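Local atomic coordinates of peptidoglycan synthase activator LpoP (Pseudomonas aeruginosa, PDB entry 6W5Q), a protein that is a lipoprotein that activates a peptidoglycan synthase in cell-wall synthesis, probably by protein-protein contact through this C-terminal tetratricopeptide-repeat domain. Residues Q57-L60 / A61-D64. Sequence-based numbering, arbitrary orientation.
Sequences QVRL and AQGD
Ala61, the last residue of helix 49-61, donates its N to Gln57 O at 2.8 Å, while its methyl packs close to that same carbonyl oxygen. Gln62 repeats the pattern one residue on: its N bonds to Val58 O at 2.9 Å, and its side chain lies alongside that of Val58, both running the same way. With CG beside its own backbone N (chi1 -67°) and the chain extended beyond, CG passes 3.4 Å from Val58 O. The amide thereby reaches the flank of Arg59, where OE1 stands 3.8 Å from NH1, too far for a hydrogen bond, in an oblique approach with the two flat groups turned only 22° from each other. The stronger partner of the guanidinium is Glu39, which takes NH2 in a salt bridge. Gly63 then breaks the helix with a positive phi of 85°, a backbone shape in which a CB would press against the preceding carbonyl. Its N reaches Leu60 O from well above the carbonyl plane, at 2.9 Å. Asp64 N turns back to Arg59 O, also at 2.9 Å, and the two bonds, with Gly63 at positive phi, make a Schellman motif. Asp64 CB rests 3.6 Å from Arg59 O; the residue is the N-cap of helix 65-78, but its carboxylate makes no capping bond. Its OD2 is 5.1 Å from Arg59 NH1, not a contact, though the opposite charges may attract weakly. The turn thus joins helices 49-61 and 65-78 within the tetratricopeptide-repeat region: Val58, Ala61 and Gln62 pack on Leu31 of helix 31-44, Arg59 and Leu60 touch Ala68 of helix 65-78, and Leu60 also reaches Gln95 and Lys99 of helix 83-99.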
# COMPACT_ATOMS: atom_id res chain seq x y z
N GLN A 57 -2.33 -2.15 1.07
CA GLN A 57 -3.74 -2.17 1.42
C GLN A 57 -4.27 -3.60 1.55
O GLN A 57 -4.96 -3.93 2.52
CB GLN A 57 -4.53 -1.41 0.37
CG GLN A 57 -4.68 0.05 0.68
CD GLN A 57 -5.93 0.60 0.06
OE1 GLN A 57 -5.87 1.34 -0.93
NE2 GLN A 57 -7.08 0.24 0.62
N VAL A 58 -3.96 -4.44 0.56
CA VAL A 58 -4.43 -5.82 0.57
C VAL A 58 -3.89 -6.57 1.78
O VAL A 58 -4.62 -7.32 2.44
CB VAL A 58 -4.04 -6.51 -0.75
CG1 VAL A 58 -4.38 -8.00 -0.71
CG2 VAL A 58 -4.77 -5.84 -1.88
N ARG A 59 -2.59 -6.40 2.08
CA ARG A 59 -2.02 -7.05 3.25
C ARG A 59 -2.67 -6.55 4.52
O ARG A 59 -2.95 -7.32 5.44
CB ARG A 59 -0.52 -6.81 3.34
CG ARG A 59 0.27 -7.23 2.11
CD ARG A 59 1.23 -8.35 2.42
NE ARG A 59 1.91 -8.88 1.24
CZ ARG A 59 1.69 -10.07 0.69
NH1 ARG A 59 0.78 -10.91 1.21
NH2 ARG A 59 2.39 -10.43 -0.37
N LEU A 60 -2.89 -5.23 4.60
CA LEU A 60 -3.56 -4.69 5.77
C LEU A 60 -4.96 -5.28 5.88
O LEU A 60 -5.41 -5.65 6.97
CB LEU A 60 -3.61 -3.17 5.68
CG LEU A 60 -4.19 -2.47 6.91
CD1 LEU A 60 -3.46 -2.88 8.17
CD2 LEU A 60 -4.12 -0.99 6.70
N ALA A 61 -5.65 -5.42 4.74
CA ALA A 61 -6.99 -5.99 4.79
C ALA A 61 -6.96 -7.47 5.18
O ALA A 61 -7.93 -7.96 5.75
CB ALA A 61 -7.69 -5.78 3.44
N GLN A 62 -5.87 -8.18 4.91
CA GLN A 62 -5.74 -9.56 5.39
C GLN A 62 -5.42 -9.64 6.87
O GLN A 62 -5.33 -10.75 7.40
CB GLN A 62 -4.68 -10.34 4.58
CG GLN A 62 -5.09 -10.57 3.12
CD GLN A 62 -3.98 -11.20 2.26
OE1 GLN A 62 -2.91 -10.61 2.06
NE2 GLN A 62 -4.25 -12.40 1.75
N GLY A 63 -5.23 -8.50 7.55
CA GLY A 63 -4.79 -8.51 8.93
C GLY A 63 -3.29 -8.60 9.11
O GLY A 63 -2.83 -8.71 10.25
N ASP A 64 -2.50 -8.54 8.04
CA ASP A 64 -1.04 -8.65 8.13
C ASP A 64 -0.42 -7.26 8.25
O ASP A 64 0.23 -6.73 7.33
CB ASP A 64 -0.49 -9.42 6.94
CG ASP A 64 -0.94 -10.87 6.95
OD1 ASP A 64 -0.98 -11.44 8.06
OD2 ASP A 64 -1.26 -11.42 5.88